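Local coordinates for protein dermonecrotic toxin (Pasteurella multocida, PDB 2EBF) that acts as a mitogenic toxin that induces bone resorption in atrophic rhinitis of pigs, the chain here being its C-terminal region with a thiol protease-like catalytic triad, at residues N146-F154 with R312-L323; I609-V619 with L692-P700. All coordinates share one frame; numbering follows the deposited sequence.

Contact 1 (N146-F154 with R312-L323) and contact 2 (I609-V619 with L692-P700) lie in separate parts of the C-terminal region and do not touch: the distance is about 57 Å between centres and about 33 Å between nearest atoms. Along the chain, contact 1 ends upstream of contact 2. The centre of contact 1 lies about 13 Å from that of the chain, and it joins the helical part holding 151-164 to a helix of the C2 domain; K147 and R312 each reach a bound glucose. Contact 2 is peripheral, its centre about 48 Å from that of the chain, inside the C3 domain. Its V619 leads to the disulfide-bonded C620, and the V619 side chain is about 14 Å from the bound phosphonate.

Contact 1 (N146-F154 with R312-L323); sequences NKGSGAARF and RNFFNTLVSDRL. With GLC (alpha-D-glucopyranose), chain B; GLC (alpha-D-glucopyranose), chain C.
Apolar contact between F154 and L323 closes one end of this interface. L323 CB sits over the centre of one face of the F154 ring, 3.6 Å from its centroid and 7° off the normal, a CH-pi contact. With F154 CG anti to the backbone N (chi1 172°), the ring is carried to that methylene, while L323 CD1 passes on to A151 CA at 3.7 Å. V319 CG1 fills the next position, 3.8 Å from A151 CB.

The helix 312-333 thus runs past the start of helix 151-164, whose N-cap is G150. The turn before it is type I, N146 to S149, and S149 OG accepts from A151 N at 3.3 Å, almost straight, which makes an ST turn. Through this junction a helix of the C2 domain packs against the helical part that also holds helix 88-108.

No direct hydrogen bond crosses between the two segments, and water does some of the joining. One molecule donates to both S149 O and N316 O; another donates to N146 OD1 and accepts only weakly from R312 NH2. At the closest backbone approach N316 OD1, which takes a weak bond from R312 NH1, rests 3.3 Å from S149 CA. The N146 amide stands nearly perpendicular to the F315 ring (87°), with ND2 3.6 Å from CZ of F315; this NH2 group also bonds A186 O.

Charged ends turn to outside partners. The R312 guanidinium forms a salt bridge with E100 and a cation-pi contact with F188, and its NE is 3.0 Å from O6 of one glucose. K147 NZ pairs with D103 and donates to O5 of a second glucose at 3.0 Å.

Contact 2 (I609-V619 with L692-P700); sequences IKNDVKMNSLV and LDTTILILP
I696 and I698 both turn CG1 anti to the carbonyl carbon (chi1 -57° and -58°) and stay extended beyond it, which sets CD1 of I698 against I609 CG2 at 3.8 Å and CD1 of I696 against M615 CB. Helix 596-610 and the short helix 613-617, joined by the tight connection N611-D612, are here laid against the loop T694-I696 and the start of the weakly bonded edge strand 697-700 of the C3 domain's antiparallel sheet. D612 is the N-cap of the second helix, its OD1 accepting from M615 N. V619 CG1 packs on T695 CB at 3.7 Å and V619 CG2 on I696 CG1 at 3.8 Å.

The polar links between the segments run through water. K610 NZ, also salt-bridged to E583, donates to two waters; one accepts from I698 N and the other donates to I698 O. A further water bridges N616 OD1 and T695 OG1.

The N616 amide, its ND2 3.9 Å from I696 CD1, has its rotation fixed by two near-straight bonds from ND2 to the connection, to K610 O (2.9 Å) and D612 O (2.7 Å). ND2 stands above the plane of each carbonyl; N616 N meets D612 O from the opposite face.

Contact 1 (N146-F154 with R312-L323)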
# COMPACT_ATOMS: atom_id res chain seq x y z
N ASN A 146 -6.65 -12.57 -14.08
CA ASN A 146 -6.85 -11.22 -14.63
C ASN A 146 -5.55 -10.42 -14.63
O ASN A 146 -5.40 -9.45 -13.87
CB ASN A 146 -7.94 -10.44 -13.89
CG ASN A 146 -9.05 -11.33 -13.35
OD1 ASN A 146 -9.70 -12.09 -14.08
ND2 ASN A 146 -9.29 -11.23 -12.05
N LYS A 147 -4.63 -10.82 -15.50
CA LYS A 147 -3.32 -10.19 -15.59
C LYS A 147 -3.38 -8.70 -15.90
O LYS A 147 -2.43 -7.98 -15.62
CB LYS A 147 -2.46 -10.88 -16.64
CG LYS A 147 -2.14 -12.32 -16.29
CD LYS A 147 -1.26 -12.94 -17.36
CE LYS A 147 -0.86 -14.37 -16.98
NZ LYS A 147 -2.04 -15.28 -16.93
N GLY A 148 -4.50 -8.26 -16.48
CA GLY A 148 -4.70 -6.84 -16.75
C GLY A 148 -5.57 -6.11 -15.76
O GLY A 148 -6.07 -5.04 -16.06
N SER A 149 -5.78 -6.67 -14.57
CA SER A 149 -6.61 -5.98 -13.56
C SER A 149 -5.90 -4.83 -12.85
O SER A 149 -6.55 -4.01 -12.19
CB SER A 149 -7.07 -6.98 -12.50
OG SER A 149 -5.95 -7.39 -11.73
N GLY A 150 -4.58 -4.75 -12.98
CA GLY A 150 -3.80 -3.81 -12.20
C GLY A 150 -2.95 -4.47 -11.14
O GLY A 150 -1.94 -3.91 -10.70
N ALA A 151 -3.34 -5.67 -10.70
CA ALA A 151 -2.56 -6.39 -9.68
C ALA A 151 -1.13 -6.70 -10.14
O ALA A 151 -0.16 -6.34 -9.47
CB ALA A 151 -3.29 -7.67 -9.25
N ALA A 152 -1.00 -7.36 -11.29
CA ALA A 152 0.32 -7.68 -11.82
C ALA A 152 1.18 -6.44 -12.05
O ALA A 152 2.37 -6.42 -11.75
CB ALA A 152 0.21 -8.50 -13.11
N ARG A 153 0.56 -5.39 -12.60
CA ARG A 153 1.27 -4.14 -12.82
C ARG A 153 1.83 -3.57 -11.52
O ARG A 153 2.99 -3.17 -11.45
CB ARG A 153 0.32 -3.12 -13.45
CG ARG A 153 0.99 -1.78 -13.74
CD ARG A 153 -0.02 -0.76 -14.27
NE ARG A 153 0.65 0.51 -14.54
CZ ARG A 153 0.03 1.63 -14.91
NH1 ARG A 153 -1.29 1.64 -15.03
NH2 ARG A 153 0.72 2.74 -15.13
N PHE A 154 0.98 -3.53 -10.49
CA PHE A 154 1.37 -3.00 -9.19
C PHE A 154 2.46 -3.87 -8.57
O PHE A 154 3.45 -3.36 -8.05
CB PHE A 154 0.15 -2.96 -8.26
CG PHE A 154 0.49 -2.62 -6.84
CD1 PHE A 154 0.41 -1.30 -6.39
CD2 PHE A 154 0.91 -3.60 -5.95
CE1 PHE A 154 0.74 -0.98 -5.08
CE2 PHE A 154 1.24 -3.29 -4.63
CZ PHE A 154 1.16 -1.98 -4.20
N ARG A 312 -16.20 -4.18 -15.10
CA ARG A 312 -14.75 -4.40 -15.16
C ARG A 312 -14.01 -3.17 -14.66
O ARG A 312 -12.95 -3.28 -14.04
CB ARG A 312 -14.29 -4.77 -16.57
CG ARG A 312 -12.76 -4.87 -16.71
CD ARG A 312 -12.11 -5.73 -15.62
NE ARG A 312 -11.96 -7.10 -16.08
CZ ARG A 312 -10.80 -7.74 -16.25
NH1 ARG A 312 -9.64 -7.18 -15.93
NH2 ARG A 312 -10.84 -8.97 -16.71
N ASN A 313 -14.58 -2.00 -14.91
CA ASN A 313 -13.98 -0.75 -14.48
C ASN A 313 -13.91 -0.59 -12.97
O ASN A 313 -12.88 -0.17 -12.43
CB ASN A 313 -14.77 0.41 -15.07
CG ASN A 313 -13.92 1.30 -15.93
OD1 ASN A 313 -13.50 2.39 -15.51
ND2 ASN A 313 -13.62 0.83 -17.14
N PHE A 314 -15.01 -0.91 -12.28
CA PHE A 314 -15.07 -0.86 -10.83
C PHE A 314 -14.16 -1.93 -10.24
O PHE A 314 -13.44 -1.69 -9.27
CB PHE A 314 -16.51 -1.06 -10.34
CG PHE A 314 -16.66 -1.09 -8.85
CD1 PHE A 314 -16.49 0.07 -8.09
CD2 PHE A 314 -16.96 -2.27 -8.19
CE1 PHE A 314 -16.63 0.04 -6.70
CE2 PHE A 314 -17.10 -2.31 -6.80
CZ PHE A 314 -16.93 -1.15 -6.06
N PHE A 315 -14.20 -3.11 -10.85
CA PHE A 315 -13.33 -4.23 -10.46
C PHE A 315 -11.85 -3.80 -10.49
O PHE A 315 -11.16 -3.92 -9.48
CB PHE A 315 -13.59 -5.43 -11.38
CG PHE A 315 -12.84 -6.68 -10.98
CD1 PHE A 315 -13.42 -7.60 -10.11
CD2 PHE A 315 -11.57 -6.93 -11.49
CE1 PHE A 315 -12.72 -8.78 -9.75
CE2 PHE A 315 -10.86 -8.11 -11.12
CZ PHE A 315 -11.45 -9.02 -10.26
N ASN A 316 -11.39 -3.28 -11.62
CA ASN A 316 -9.99 -2.82 -11.76
C ASN A 316 -9.60 -1.75 -10.75
O ASN A 316 -8.52 -1.79 -10.17
CB ASN A 316 -9.74 -2.31 -13.18
CG ASN A 316 -9.68 -3.43 -14.20
OD1 ASN A 316 -9.63 -4.60 -13.84
ND2 ASN A 316 -9.68 -3.07 -15.48
N THR A 317 -10.49 -0.79 -10.54
CA THR A 317 -10.25 0.29 -9.58
C THR A 317 -10.11 -0.24 -8.16
O THR A 317 -9.24 0.20 -7.40
CB THR A 317 -11.39 1.30 -9.64
OG1 THR A 317 -11.37 1.93 -10.92
CG2 THR A 317 -11.25 2.36 -8.53
N LEU A 318 -10.97 -1.20 -7.81
CA LEU A 318 -10.95 -1.83 -6.50
C LEU A 318 -9.63 -2.58 -6.29
O LEU A 318 -9.02 -2.48 -5.23
CB LEU A 318 -12.12 -2.79 -6.41
CG LEU A 318 -12.85 -3.03 -5.09
CD1 LEU A 318 -13.22 -1.73 -4.36
CD2 LEU A 318 -14.09 -3.86 -5.39
N VAL A 319 -9.19 -3.32 -7.31
CA VAL A 319 -7.92 -4.05 -7.24
C VAL A 319 -6.73 -3.13 -6.94
O VAL A 319 -5.93 -3.41 -6.04
CB VAL A 319 -7.65 -4.84 -8.56
CG1 VAL A 319 -6.19 -5.28 -8.64
CG2 VAL A 319 -8.58 -6.03 -8.66
N SER A 320 -6.61 -2.05 -7.71
CA SER A 320 -5.47 -1.16 -7.57
C SER A 320 -5.54 -0.26 -6.33
O SER A 320 -4.52 0.02 -5.71
CB SER A 320 -5.25 -0.34 -8.84
OG SER A 320 -6.35 0.49 -9.09
N ASP A 321 -6.75 0.17 -5.96
CA ASP A 321 -6.93 0.90 -4.70
C ASP A 321 -6.57 0.06 -3.48
O ASP A 321 -5.92 0.54 -2.56
CB ASP A 321 -8.36 1.43 -4.56
CG ASP A 321 -8.64 2.62 -5.47
OD1 ASP A 321 -7.70 3.07 -6.15
OD2 ASP A 321 -9.79 3.10 -5.50
N ARG A 322 -7.02 -1.19 -3.46
CA ARG A 322 -6.76 -2.08 -2.33
C ARG A 322 -5.26 -2.34 -2.17
O ARG A 322 -4.74 -2.35 -1.06
CB ARG A 322 -7.50 -3.41 -2.47
CG ARG A 322 -9.01 -3.27 -2.56
CD ARG A 322 -9.74 -3.78 -1.37
NE ARG A 322 -10.13 -5.17 -1.51
CZ ARG A 322 -11.38 -5.65 -1.54
NH1 ARG A 322 -12.45 -4.86 -1.45
NH2 ARG A 322 -11.55 -6.95 -1.67
N LEU A 323 -4.57 -2.56 -3.28
CA LEU A 323 -3.13 -2.79 -3.19
C LEU A 323 -2.39 -1.56 -2.68
O LEU A 323 -1.49 -1.66 -1.85
CB LEU A 323 -2.56 -3.26 -4.53
CG LEU A 323 -2.98 -4.69 -4.87
CD1 LEU A 323 -2.86 -4.90 -6.36
CD2 LEU A 323 -2.12 -5.70 -4.07
C1 GLC B . -16.36 -11.02 -18.81
C2 GLC B . -17.11 -10.27 -19.92
C3 GLC B . -16.23 -10.15 -21.17
C4 GLC B . -14.88 -9.52 -20.83
C5 GLC B . -14.19 -10.22 -19.65
C6 GLC B . -12.95 -9.46 -19.16
O1 GLC B . -16.16 -12.38 -19.21
O2 GLC B . -18.35 -10.93 -20.24
O3 GLC B . -16.91 -9.35 -22.15
O4 GLC B . -14.05 -9.51 -21.99
O5 GLC B . -15.09 -10.39 -18.54
O6 GLC B . -13.29 -8.21 -18.55
C1 GLC C . -1.59 -18.77 -15.41
C2 GLC C . -2.53 -19.48 -14.44
C3 GLC C . -3.27 -20.60 -15.18
C4 GLC C . -4.02 -20.04 -16.39
C5 GLC C . -3.09 -19.21 -17.28
C6 GLC C . -3.88 -18.45 -18.34
O1 GLC C . -0.61 -19.71 -15.85
O2 GLC C . -1.77 -20.02 -13.34
O3 GLC C . -4.20 -21.28 -14.33
O4 GLC C . -4.60 -21.13 -17.14
O5 GLC C . -2.35 -18.25 -16.52
O6 GLC C . -4.75 -17.53 -17.67
O HOH W 1 -9.92 -12.16 -16.71
O HOH W 2 -6.53 -1.42 -12.08

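Contact 2 (I609-V619 with L692-P700)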
# COMPACT_ATOMS: atom_id res chain seq x y z
N ILE A 609 43.75 17.90 8.85
CA ILE A 609 44.00 16.73 8.02
C ILE A 609 44.69 17.12 6.72
O ILE A 609 45.69 16.51 6.33
CB ILE A 609 42.70 15.96 7.73
CG1 ILE A 609 42.10 15.41 9.03
CG2 ILE A 609 42.97 14.81 6.76
CD1 ILE A 609 40.62 15.15 8.97
N LYS A 610 44.16 18.14 6.05
CA LYS A 610 44.70 18.56 4.76
C LYS A 610 46.11 19.13 4.90
O LYS A 610 46.92 19.05 3.96
CB LYS A 610 43.78 19.58 4.10
CG LYS A 610 42.49 18.97 3.61
CD LYS A 610 41.58 20.00 2.99
CE LYS A 610 40.53 19.31 2.13
NZ LYS A 610 39.20 19.98 2.26
N ASN A 611 46.41 19.68 6.08
CA ASN A 611 47.73 20.22 6.38
C ASN A 611 48.61 19.31 7.22
O ASN A 611 49.59 19.76 7.81
CB ASN A 611 47.61 21.60 7.02
CG ASN A 611 47.20 22.66 6.03
OD1 ASN A 611 47.97 23.03 5.15
ND2 ASN A 611 45.96 23.14 6.15
N ASP A 612 48.29 18.02 7.27
CA ASP A 612 49.13 17.08 8.00
C ASP A 612 50.23 16.54 7.08
O ASP A 612 49.95 16.06 5.98
CB ASP A 612 48.29 15.94 8.59
CG ASP A 612 49.12 15.03 9.48
OD1 ASP A 612 49.49 13.94 9.02
OD2 ASP A 612 49.43 15.44 10.62
N VAL A 613 51.48 16.64 7.53
CA VAL A 613 52.63 16.21 6.73
C VAL A 613 52.55 14.71 6.40
O VAL A 613 52.76 14.30 5.26
CB VAL A 613 53.98 16.52 7.44
CG1 VAL A 613 55.15 15.83 6.72
CG2 VAL A 613 54.20 18.02 7.52
N LYS A 614 52.23 13.91 7.40
CA LYS A 614 52.15 12.47 7.20
C LYS A 614 51.00 12.08 6.26
O LYS A 614 51.18 11.22 5.39
CB LYS A 614 52.14 11.73 8.54
CG LYS A 614 53.52 11.77 9.20
CD LYS A 614 53.53 11.32 10.65
CE LYS A 614 54.96 11.34 11.18
NZ LYS A 614 55.10 10.87 12.59
N MET A 615 49.85 12.74 6.40
CA MET A 615 48.72 12.55 5.46
C MET A 615 49.09 12.89 4.03
O MET A 615 48.68 12.20 3.10
CB MET A 615 47.53 13.43 5.82
CG MET A 615 46.62 12.83 6.83
SD MET A 615 45.97 11.20 6.39
CE MET A 615 45.02 11.04 7.88
N ASN A 616 49.84 13.97 3.87
CA ASN A 616 50.27 14.36 2.54
C ASN A 616 51.28 13.40 1.94
O ASN A 616 51.29 13.19 0.73
CB ASN A 616 50.74 15.80 2.52
CG ASN A 616 49.57 16.77 2.50
OD1 ASN A 616 49.10 17.16 1.42
ND2 ASN A 616 49.05 17.11 3.67
N SER A 617 52.12 12.81 2.78
CA SER A 617 53.05 11.76 2.34
C SER A 617 52.31 10.56 1.76
O SER A 617 52.86 9.84 0.93
CB SER A 617 53.91 11.28 3.50
OG SER A 617 54.87 12.26 3.86
N LEU A 618 51.07 10.36 2.19
CA LEU A 618 50.27 9.20 1.80
C LEU A 618 49.58 9.37 0.46
O LEU A 618 49.08 8.40 -0.12
CB LEU A 618 49.22 8.90 2.88
CG LEU A 618 49.77 8.44 4.22
CD1 LEU A 618 48.64 8.24 5.20
CD2 LEU A 618 50.60 7.16 4.07
N VAL A 619 49.53 10.61 -0.01
CA VAL A 619 48.81 10.96 -1.23
C VAL A 619 49.27 10.11 -2.43
O VAL A 619 50.46 10.01 -2.70
CB VAL A 619 48.93 12.46 -1.53
CG1 VAL A 619 48.46 12.77 -2.94
CG2 VAL A 619 48.12 13.25 -0.51
N LEU A 692 43.53 22.21 -10.62
CA LEU A 692 44.14 22.70 -9.38
C LEU A 692 43.50 22.10 -8.12
O LEU A 692 43.54 22.70 -7.05
CB LEU A 692 44.13 24.23 -9.35
CG LEU A 692 42.83 25.01 -9.59
CD1 LEU A 692 42.27 25.52 -8.27
CD2 LEU A 692 43.09 26.19 -10.53
N ASP A 693 42.94 20.89 -8.25
CA ASP A 693 42.22 20.27 -7.15
C ASP A 693 43.14 19.87 -6.01
O ASP A 693 44.31 19.54 -6.22
CB ASP A 693 41.41 19.05 -7.64
CG ASP A 693 40.20 18.76 -6.76
OD1 ASP A 693 39.98 19.50 -5.78
OD2 ASP A 693 39.47 17.79 -7.05
N THR A 694 42.59 19.92 -4.79
CA THR A 694 43.24 19.44 -3.57
C THR A 694 43.65 17.96 -3.72
O THR A 694 42.99 17.22 -4.44
CB THR A 694 42.29 19.63 -2.36
OG1 THR A 694 42.99 19.36 -1.14
CG2 THR A 694 41.07 18.70 -2.44
N THR A 695 44.73 17.56 -3.05
CA THR A 695 45.20 16.17 -3.09
C THR A 695 44.41 15.23 -2.18
O THR A 695 44.37 14.03 -2.43
CB THR A 695 46.68 16.06 -2.68
OG1 THR A 695 46.88 16.75 -1.45
CG2 THR A 695 47.59 16.66 -3.76
N ILE A 696 43.81 15.76 -1.13
CA ILE A 696 43.06 14.94 -0.18
C ILE A 696 41.60 15.38 -0.20
O ILE A 696 41.29 16.53 0.16
CB ILE A 696 43.62 15.04 1.27
CG1 ILE A 696 45.11 14.64 1.32
CG2 ILE A 696 42.79 14.18 2.25
CD1 ILE A 696 45.82 15.11 2.59
N LEU A 697 40.73 14.47 -0.63
CA LEU A 697 39.30 14.74 -0.73
C LEU A 697 38.57 14.43 0.57
O LEU A 697 38.57 13.29 1.05
CB LEU A 697 38.69 13.94 -1.88
CG LEU A 697 37.17 14.06 -2.11
CD1 LEU A 697 36.74 15.52 -2.32
CD2 LEU A 697 36.74 13.21 -3.30
N ILE A 698 37.94 15.45 1.15
CA ILE A 698 37.15 15.27 2.38
C ILE A 698 35.72 15.72 2.16
O ILE A 698 35.45 16.91 1.89
CB ILE A 698 37.79 16.02 3.59
CG1 ILE A 698 39.22 15.52 3.81
CG2 ILE A 698 36.91 15.87 4.85
CD1 ILE A 698 40.02 16.30 4.85
N LEU A 699 34.80 14.76 2.25
CA LEU A 699 33.36 15.02 2.13
C LEU A 699 32.58 14.06 3.00
O LEU A 699 33.08 12.97 3.33
CB LEU A 699 32.88 14.86 0.68
CG LEU A 699 33.19 15.88 -0.40
CD1 LEU A 699 32.94 15.26 -1.78
CD2 LEU A 699 32.38 17.18 -0.22
N PRO A 700 31.34 14.43 3.37
CA PRO A 700 30.51 13.42 4.00
C PRO A 700 30.39 12.22 3.06
O PRO A 700 30.33 12.41 1.85
CB PRO A 700 29.16 14.12 4.18
CG PRO A 700 29.53 15.59 4.23
CD PRO A 700 30.62 15.71 3.21
O HOH W 3 38.42 18.22 -0.03
O HOH W 4 45.97 18.33 0.91
O HOH W 5 36.56 19.33 1.28
O HOH W 6 49.65 16.71 -0.96